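Local coordinates for regulatory protein YycH-like domain-containing protein (Eubacterium rectale, PDB 5COZ), which is of unknown function but may have a regulatory role through its YycH-like domain, and is probably a lipoprotein, at residues 223-237 with 299-311. Numbering follows the deposited sequence.
Sequences IPYSRCPENEALTGY and SEISLEYMLFADK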
ATOM      1  N   ILE A 223       6.890  -7.582   8.751  1.00  6.74           N
ATOM      2  CA  ILE A 223       6.077  -7.952   7.595  1.00  5.67           C
ATOM      3  C   ILE A 223       4.893  -7.002   7.528  1.00  6.74           C
ATOM      4  O   ILE A 223       4.183  -6.829   8.532  1.00  6.33           O
ATOM      5  CB  ILE A 223       5.660  -9.441   7.714  1.00  6.67           C
ATOM      6  CG1 ILE A 223       6.921 -10.320   7.676  1.00  8.44           C
ATOM      7  CG2 ILE A 223       4.676  -9.800   6.581  1.00  7.11           C
ATOM      8  CD1 ILE A 223       6.652 -11.807   8.020  1.00  9.34           C
ATOM      9  N   PRO A 224       4.667  -6.382   6.361  1.00  5.82           N
ATOM     10  CA  PRO A 224       3.570  -5.416   6.271  1.00  5.18           C
ATOM     11  C   PRO A 224       2.202  -6.070   6.217  1.00  6.70           C
ATOM     12  O   PRO A 224       2.053  -7.155   5.624  1.00  6.90           O
ATOM     13  CB  PRO A 224       3.856  -4.669   4.958  1.00  6.25           C
ATOM     14  CG  PRO A 224       4.509  -5.713   4.079  1.00  7.94           C
ATOM     15  CD  PRO A 224       5.383  -6.522   5.077  1.00  6.29           C
ATOM     16  N   TYR A 225       1.190  -5.377   6.748  1.00  5.81           N
ATOM     17  CA  TYR A 225      -0.167  -5.840   6.497  1.00  5.97           C
ATOM     18  C   TYR A 225      -0.425  -5.757   4.997  1.00  7.03           C
ATOM     19  O   TYR A 225       0.193  -4.954   4.270  1.00  7.59           O
ATOM     20  CB  TYR A 225      -1.233  -5.022   7.262  1.00  7.63           C
ATOM     21  CG  TYR A 225      -0.893  -4.765   8.693  1.00 10.78           C
ATOM     22  CD1 TYR A 225      -0.836  -5.803   9.613  1.00 12.83           C
ATOM     23  CD2 TYR A 225      -0.687  -3.466   9.153  1.00 12.69           C
ATOM     24  CE1 TYR A 225      -0.483  -5.567  10.953  1.00 14.06           C
ATOM     25  CE2 TYR A 225      -0.345  -3.217  10.473  1.00 14.24           C
ATOM     26  CZ  TYR A 225      -0.208  -4.279  11.355  1.00 16.35           C
ATOM     27  OH  TYR A 225       0.070  -4.002  12.660  1.00 18.65           O
ATOM     28  N   SER A 226      -1.331  -6.589   4.543  1.00  6.50           N
ATOM     29  CA  SER A 226      -1.615  -6.798   3.140  1.00  7.19           C
ATOM     30  C   SER A 226      -1.834  -5.510   2.335  1.00  7.75           C
ATOM     31  O   SER A 226      -2.588  -4.611   2.757  1.00  7.74           O
ATOM     32  CB  SER A 226      -2.838  -7.700   3.031  1.00 11.16           C
ATOM     33  OG  SER A 226      -3.342  -7.756   1.710  1.00 21.06           O
ATOM     34  N   ARG A 227      -1.181  -5.465   1.167  1.00  6.77           N
ATOM     35  CA  ARG A 227      -1.300  -4.397   0.176  1.00  7.04           C
ATOM     36  C   ARG A 227      -2.254  -4.810  -0.947  1.00  9.15           C
ATOM     37  O   ARG A 227      -2.325  -4.142  -1.967  1.00  8.96           O
ATOM     38  CB  ARG A 227       0.073  -4.040  -0.381  1.00  6.84           C
ATOM     39  CG  ARG A 227       0.941  -3.363   0.688  1.00  9.67           C
ATOM     40  CD  ARG A 227       2.415  -3.589   0.429  1.00  9.62           C
ATOM     41  NE  ARG A 227       2.924  -3.001  -0.810  1.00 10.46           N
ATOM     42  CZ  ARG A 227       3.483  -3.697  -1.808  1.00 11.70           C
ATOM     43  NH1 ARG A 227       3.432  -5.022  -1.813  1.00  7.31           N
ATOM     44  NH2 ARG A 227       4.066  -3.067  -2.824  1.00 10.26           N
ATOM     45  N   CYS A 228      -3.017  -5.890  -0.736  1.00  7.00           N
ATOM     46  CA  CYS A 228      -3.994  -6.346  -1.688  1.00  8.90           C
ATOM     47  C   CYS A 228      -5.170  -5.379  -1.772  1.00  9.50           C
ATOM     48  O   CYS A 228      -5.627  -4.852  -0.757  1.00  9.78           O
ATOM     49  CB  CYS A 228      -4.507  -7.733  -1.297  1.00 10.76           C
ATOM     50  SG  CYS A 228      -3.311  -9.045  -1.555  1.00 14.39           S
ATOM     51  N   PRO A 229      -5.793  -5.318  -2.942  1.00  8.38           N
ATOM     52  CA  PRO A 229      -7.094  -4.629  -3.056  1.00  7.90           C
ATOM     53  C   PRO A 229      -8.165  -5.275  -2.165  1.00 10.36           C
ATOM     54  O   PRO A 229      -8.035  -6.428  -1.728  1.00  8.98           O
ATOM     55  CB  PRO A 229      -7.484  -4.896  -4.520  1.00  8.82           C
ATOM     56  CG  PRO A 229      -6.161  -5.036  -5.232  1.00 12.43           C
ATOM     57  CD  PRO A 229      -5.324  -5.835  -4.242  1.00  8.93           C
ATOM     58  N   GLU A 230      -9.271  -4.534  -1.965  1.00  8.59           N
ATOM     59  CA  GLU A 230     -10.422  -5.057  -1.231  1.00  8.37           C
ATOM     60  C   GLU A 230     -10.857  -6.402  -1.833  1.00 10.54           C
ATOM     61  O   GLU A 230     -11.052  -6.517  -3.059  1.00 11.47           O
ATOM     62  CB  GLU A 230     -11.577  -4.048  -1.298  1.00  9.90           C
ATOM     63  CG  GLU A 230     -12.802  -4.509  -0.526  1.00 10.59           C
ATOM     64  CD  GLU A 230     -13.985  -3.557  -0.602  1.00 25.44           C
ATOM     65  OE1 GLU A 230     -13.764  -2.346  -0.814  1.00 25.81           O
ATOM     66  OE2 GLU A 230     -15.130  -4.016  -0.398  1.00 36.29           O
ATOM     67  N   ASN A 231     -11.078  -7.394  -0.973  1.00  8.13           N
ATOM     68  CA  ASN A 231     -11.542  -8.715  -1.382  1.00  7.82           C
ATOM     69  C   ASN A 231     -12.272  -9.292  -0.185  1.00  8.88           C
ATOM     70  O   ASN A 231     -11.747 -10.099   0.589  1.00  9.52           O
ATOM     71  CB  ASN A 231     -10.382  -9.614  -1.837  1.00 10.46           C
ATOM     72  CG  ASN A 231     -10.839 -10.954  -2.385  1.00 22.97           C
ATOM     73  OD1 ASN A 231     -12.001 -11.355  -2.250  1.00 16.09           O
ATOM     74  ND2 ASN A 231      -9.895 -11.749  -2.871  1.00 23.88           N
ATOM     75  N   GLU A 232     -13.498  -8.802  -0.008  1.00  7.26           N
ATOM     76  CA  GLU A 232     -14.271  -9.135   1.171  1.00  7.11           C
ATOM     77  C   GLU A 232     -14.600 -10.642   1.234  1.00  9.50           C
ATOM     78  O   GLU A 232     -14.757 -11.178   2.335  1.00  9.19           O
ATOM     79  CB  GLU A 232     -15.538  -8.258   1.188  1.00  8.33           C
ATOM     80  CG  GLU A 232     -16.348  -8.386   2.465  1.00  8.83           C
ATOM     81  CD  GLU A 232     -17.270  -7.213   2.722  1.00 12.90           C
ATOM     82  OE1 GLU A 232     -17.458  -6.363   1.822  1.00 12.57           O
ATOM     83  OE2 GLU A 232     -17.771  -7.126   3.863  1.00 11.96           O
ATOM     84  N   ALA A 233     -14.669 -11.342   0.074  1.00  7.77           N
ATOM     85  CA  ALA A 233     -14.944 -12.779   0.138  1.00  8.76           C
ATOM     86  C   ALA A 233     -13.790 -13.524   0.817  1.00 11.10           C
ATOM     87  O   ALA A 233     -14.023 -14.493   1.542  1.00 13.03           O
ATOM     88  CB  ALA A 233     -15.153 -13.341  -1.263  1.00 10.48           C
ATOM     89  N   LEU A 234     -12.564 -13.051   0.580  1.00 10.07           N
ATOM     90  CA  LEU A 234     -11.405 -13.724   1.150  1.00 10.75           C
ATOM     91  C   LEU A 234     -11.137 -13.294   2.593  1.00 11.80           C
ATOM     92  O   LEU A 234     -10.880 -14.142   3.440  1.00 11.99           O
ATOM     93  CB  LEU A 234     -10.199 -13.382   0.282  1.00 11.17           C
ATOM     94  CG  LEU A 234      -8.834 -13.974   0.697  1.00 16.12           C
ATOM     95  CD1 LEU A 234      -8.903 -15.502   0.885  1.00 17.14           C
ATOM     96  CD2 LEU A 234      -7.787 -13.578  -0.290  1.00 16.27           C
ATOM     97  N   THR A 235     -11.214 -11.980   2.867  1.00  8.42           N
ATOM     98  CA  THR A 235     -10.828 -11.475   4.206  1.00  7.48           C
ATOM     99  C   THR A 235     -11.964 -11.424   5.206  1.00 10.29           C
ATOM    100  O   THR A 235     -11.705 -11.315   6.408  1.00  9.05           O
ATOM    101  CB  THR A 235     -10.249 -10.063   4.091  1.00  7.90           C
ATOM    102  OG1 THR A 235     -11.326  -9.192   3.694  1.00  7.49           O
ATOM    103  CG2 THR A 235      -9.100  -9.965   3.061  1.00  9.42           C
ATOM    104  N   GLY A 236     -13.196 -11.419   4.709  1.00  7.37           N
ATOM    105  CA  GLY A 236     -14.346 -11.354   5.597  1.00  7.80           C
ATOM    106  C   GLY A 236     -14.791  -9.939   5.926  1.00 11.01           C
ATOM    107  O   GLY A 236     -15.741  -9.772   6.677  1.00 10.87           O
ATOM    108  N   TYR A 237     -14.091  -8.904   5.419  1.00  7.67           N
ATOM    109  CA  TYR A 237     -14.487  -7.527   5.713  1.00  7.84           C
ATOM    110  C   TYR A 237     -14.025  -6.635   4.569  1.00  9.51           C
ATOM    111  O   TYR A 237     -13.402  -7.146   3.612  1.00  8.80           O
ATOM    112  CB  TYR A 237     -13.891  -7.072   7.066  1.00  7.75           C
ATOM    113  CG  TYR A 237     -12.394  -6.798   7.049  1.00  8.03           C
ATOM    114  CD1 TYR A 237     -11.474  -7.840   6.977  1.00  7.99           C
ATOM    115  CD2 TYR A 237     -11.903  -5.497   7.132  1.00  8.95           C
ATOM    116  CE1 TYR A 237     -10.102  -7.595   6.938  1.00  8.67           C
ATOM    117  CE2 TYR A 237     -10.527  -5.239   7.120  1.00  8.23           C
ATOM    118  CZ  TYR A 237      -9.636  -6.292   7.019  1.00  8.79           C
ATOM    119  OH  TYR A 237      -8.283  -6.056   6.967  1.00 11.45           O
ATOM    120  N   SER A 299       4.813  -8.736 -11.934  1.00  7.86           N
ATOM    121  CA  SER A 299       5.506  -7.519 -11.527  1.00  6.67           C
ATOM    122  C   SER A 299       6.033  -7.520 -10.085  1.00  7.85           C
ATOM    123  O   SER A 299       6.918  -6.717  -9.772  1.00  7.80           O
ATOM    124  CB  SER A 299       4.575  -6.321 -11.715  1.00 10.22           C
ATOM    125  OG  SER A 299       3.557  -6.308 -10.720  1.00 13.30           O
ATOM    126  N   GLU A 300       5.442  -8.330  -9.185  1.00  7.12           N
ATOM    127  CA  GLU A 300       5.913  -8.319  -7.808  1.00  6.86           C
ATOM    128  C   GLU A 300       5.519  -9.609  -7.097  1.00  7.65           C
ATOM    129  O   GLU A 300       4.405 -10.116  -7.293  1.00  7.30           O
ATOM    130  CB  GLU A 300       5.309  -7.109  -7.069  1.00  7.80           C
ATOM    131  CG  GLU A 300       5.720  -7.016  -5.619  1.00  7.76           C
ATOM    132  CD  GLU A 300       5.173  -5.850  -4.830  1.00 13.88           C
ATOM    133  OE1 GLU A 300       4.685  -4.865  -5.425  1.00 14.96           O
ATOM    134  OE2 GLU A 300       5.295  -5.913  -3.593  1.00 13.37           O
ATOM    135  N   ILE A 301       6.432 -10.118  -6.246  1.00  6.45           N
ATOM    136  CA  ILE A 301       6.138 -11.227  -5.351  1.00  5.78           C
ATOM    137  C   ILE A 301       6.442 -10.680  -3.960  1.00  7.84           C
ATOM    138  O   ILE A 301       7.559 -10.194  -3.728  1.00  7.51           O
ATOM    139  CB  ILE A 301       6.924 -12.504  -5.675  1.00  8.49           C
ATOM    140  CG1 ILE A 301       6.667 -12.945  -7.115  1.00  9.39           C
ATOM    141  CG2 ILE A 301       6.585 -13.623  -4.645  1.00  8.37           C
ATOM    142  CD1 ILE A 301       7.677 -14.102  -7.565  1.00 14.19           C
ATOM    143  N   SER A 302       5.478 -10.750  -3.046  1.00  6.18           N
ATOM    144  CA  SER A 302       5.592 -10.067  -1.766  1.00  5.36           C
ATOM    145  C   SER A 302       5.081 -10.906  -0.623  1.00  6.22           C
ATOM    146  O   SER A 302       3.996 -11.478  -0.713  1.00  6.48           O
ATOM    147  CB  SER A 302       4.772  -8.769  -1.850  1.00  7.72           C
ATOM    148  OG  SER A 302       4.776  -8.029  -0.636  1.00  7.76           O
ATOM    149  N   LEU A 303       5.833 -10.936   0.484  1.00  5.19           N
ATOM    150  CA  LEU A 303       5.444 -11.597   1.728  1.00  5.06           C
ATOM    151  C   LEU A 303       4.670 -10.584   2.557  1.00  5.99           C
ATOM    152  O   LEU A 303       5.214  -9.515   2.860  1.00  6.91           O
ATOM    153  CB  LEU A 303       6.688 -12.103   2.485  1.00  5.33           C
ATOM    154  CG  LEU A 303       6.445 -12.640   3.878  1.00  7.11           C
ATOM    155  CD1 LEU A 303       5.502 -13.879   3.835  1.00  8.25           C
ATOM    156  CD2 LEU A 303       7.814 -12.997   4.527  1.00  7.10           C
ATOM    157  N   GLU A 304       3.418 -10.898   2.889  1.00  5.26           N
ATOM    158  CA  GLU A 304       2.582  -9.936   3.600  1.00  4.67           C
ATOM    159  C   GLU A 304       1.783 -10.624   4.678  1.00  5.46           C
ATOM    160  O   GLU A 304       1.652 -11.842   4.678  1.00  5.61           O
ATOM    161  CB  GLU A 304       1.624  -9.206   2.625  1.00  4.79           C
ATOM    162  CG  GLU A 304       2.388  -8.588   1.454  1.00  7.14           C
ATOM    163  CD  GLU A 304       1.571  -7.794   0.459  1.00  8.05           C
ATOM    164  OE1 GLU A 304       0.329  -7.759   0.606  1.00  8.17           O
ATOM    165  OE2 GLU A 304       2.158  -7.294  -0.532  1.00  7.51           O
ATOM    166  N   TYR A 305       1.211  -9.831   5.597  1.00  5.53           N
ATOM    167  CA  TYR A 305       0.314 -10.365   6.607  1.00  5.37           C
ATOM    168  C   TYR A 305      -1.111 -10.023   6.224  1.00  7.50           C
ATOM    169  O   TYR A 305      -1.490  -8.844   6.195  1.00  8.34           O
ATOM    170  CB  TYR A 305       0.627  -9.741   7.981  1.00  5.83           C
ATOM    171  CG  TYR A 305       1.547 -10.543   8.871  1.00  5.71           C
ATOM    172  CD1 TYR A 305       1.304 -11.891   9.128  1.00  5.62           C
ATOM    173  CD2 TYR A 305       2.601  -9.936   9.540  1.00  5.51           C
ATOM    174  CE1 TYR A 305       2.089 -12.613  10.035  1.00  6.20           C
ATOM    175  CE2 TYR A 305       3.387 -10.644  10.458  1.00  6.56           C
ATOM    176  CZ  TYR A 305       3.121 -11.979  10.707  1.00  7.66           C
ATOM    177  OH  TYR A 305       3.882 -12.663  11.627  1.00  7.83           O
HETATM  178  N   MSE A 306      -1.917 -11.054   5.976  1.00  6.00           N
HETATM  179  CA  MSE A 306      -3.318 -10.827   5.639  1.00  6.11           C
HETATM  180  C   MSE A 306      -4.160 -10.931   6.903  1.00  7.81           C
HETATM  181  O   MSE A 306      -3.893 -11.776   7.764  1.00  6.68           O
HETATM  182  CB  MSE A 306      -3.800 -11.828   4.591  1.00  7.13           C
HETATM  183  CG  MSE A 306      -5.235 -11.554   4.169  1.00  8.75           C
HETATM  184 SE   MSE A 306      -5.688 -12.458   2.523  0.75 11.54          SE
HETATM  185  CE  MSE A 306      -4.889 -11.224   1.305  1.00 11.17           C
ATOM    186  N   LEU A 307      -5.155 -10.041   6.999  1.00  7.26           N
ATOM    187  CA  LEU A 307      -6.100 -10.080   8.096  0.60  7.94           C
ATOM    188  C   LEU A 307      -7.397 -10.716   7.683  1.00  8.99           C
ATOM    189  O   LEU A 307      -7.930 -10.429   6.599  1.00  9.02           O
ATOM    190  CB  LEU A 307      -6.386  -8.703   8.614  0.60  8.17           C
ATOM    191  CG  LEU A 307      -5.220  -7.963   9.216  0.60 12.71           C
ATOM    192  CD1 LEU A 307      -5.732  -6.939  10.008  0.60 13.80           C
ATOM    193  CD2 LEU A 307      -4.452  -8.799  10.202  0.60 15.99           C
ATOM    194  N   PHE A 308      -7.913 -11.594   8.569  1.00  7.77           N
ATOM    195  CA  PHE A 308      -9.173 -12.282   8.319  1.00  8.08           C
ATOM    196  C   PHE A 308     -10.100 -11.968   9.465  1.00 11.73           C
ATOM    197  O   PHE A 308      -9.769 -12.271  10.628  1.00 10.96           O
ATOM    198  CB  PHE A 308      -8.939 -13.801   8.188  1.00  9.34           C
ATOM    199  CG  PHE A 308      -8.005 -14.192   7.071  1.00  9.48           C
ATOM    200  CD1 PHE A 308      -8.484 -14.388   5.777  1.00 10.86           C
ATOM    201  CD2 PHE A 308      -6.633 -14.295   7.291  1.00  9.95           C
ATOM    202  CE1 PHE A 308      -7.624 -14.753   4.746  1.00 12.35           C
ATOM    203  CE2 PHE A 308      -5.776 -14.656   6.264  1.00 12.68           C
ATOM    204  CZ  PHE A 308      -6.277 -14.898   4.999  1.00 11.03           C
ATOM    205  N   ALA A 309     -11.261 -11.374   9.166  1.00  8.88           N
ATOM    206  CA  ALA A 309     -12.201 -11.036  10.242  1.00  9.17           C
ATOM    207  C   ALA A 309     -12.542 -12.256  11.093  1.00 13.23           C
ATOM    208  O   ALA A 309     -12.724 -13.362  10.573  1.00 12.24           O
ATOM    209  CB  ALA A 309     -13.464 -10.423   9.656  1.00 10.86           C
ATOM    210  N   ASP A 310     -12.549 -12.068  12.424  1.00 11.69           N
ATOM    211  CA  ASP A 310     -12.839 -13.168  13.324  1.00 12.96           C
ATOM    212  C   ASP A 310     -14.159 -12.878  14.025  1.00 21.20           C
ATOM    213  O   ASP A 310     -15.187 -13.414  13.613  1.00 24.07           O
ATOM    214  CB  ASP A 310     -11.662 -13.394  14.306  1.00 14.05           C
ATOM    215  CG  ASP A 310     -11.827 -14.542  15.299  1.00 24.20           C
ATOM    216  OD1 ASP A 310     -12.751 -15.374  15.109  1.00 25.73           O
ATOM    217  OD2 ASP A 310     -11.008 -14.634  16.223  1.00 28.06           O
ATOM    218  N   LYS A 311     -14.144 -12.023  15.058  1.00 16.87           N
ATOM    219  CA  LYS A 311     -15.315 -11.608  15.847  1.00 17.30           C
ATOM    220  C   LYS A 311     -14.930 -10.422  16.681  1.00 20.12           C
ATOM    221  O   LYS A 311     -13.757 -10.267  16.994  1.00 18.10           O
ATOM    222  CB  LYS A 311     -15.832 -12.761  16.748  1.00 20.40           C
ATOM    223  CG  LYS A 311     -14.833 -13.265  17.784  1.00 31.52           C
ATOM    224  CD  LYS A 311     -15.481 -14.237  18.781  1.00 45.72           C
ATOM    225  CE  LYS A 311     -15.325 -15.685  18.383  1.00 59.47           C
ATOM    226  NZ  LYS A 311     -15.845 -16.602  19.433  1.00 72.41           N
TER
HETATM  227  O   HOH W   1      -6.701  -8.398   4.953  0.80 21.00           O
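Arg-227 and Glu-304 form the polar centre of this contact. The backbone N of Arg-227 gives a nearly straight bond (171°) to Glu-304 OE1 at 2.8 Å, arriving from above the carboxylate plane, while its NH1 meets OE2 of the same acid at 2.9 Å on the syn side. A bend at chi3 (64°) turns the guanidinium toward Glu-300, which it grips end-on: NH1 lies 2.7 Å from Glu-300 OE2, and NH2 reaches OE1 through the syn lone pair. The guanidinium and the Glu-300 carboxylate planes stand 42° apart, so this pairing is not coplanar. NH2 also forms a salt bridge with Glu-188. Ser-302 OG donates to the anti lone pair of Glu-304 OE2, fixing that acid from a second direction. A leucine in place of Arg-227 would probably leave the gathered carboxylates of Glu-300, Glu-304 and Glu-188 without their common cation.

Backbone pairing is sparse. Tyr-305 N binds Pro-224 O at 2.8 Å and Tyr-305 O accepts from Ser-226 N, making a single bridge; farther along, Ala-309 N bonds to Thr-235 O.

Apolar side chains add to this. Ile-223 CB lies 3.6 Å from Tyr-305 CD2. Selenomethionine Met-306 sets SE 3.7 Å from Leu-234 CD2, the chains crossing at about a right angle, and its CE nears Cys-228 SG. Leu-234 CD1 lies 4.1 Å from Phe-308 CE1.

The contact thus links two sheets: strand 223-224 pairs with strand 211-220, while strand 295-311 lies beside strand 314-330, whose Tyr-324 also bonds Glu-304, and Val-346 of strand 338-348 touches Met-306.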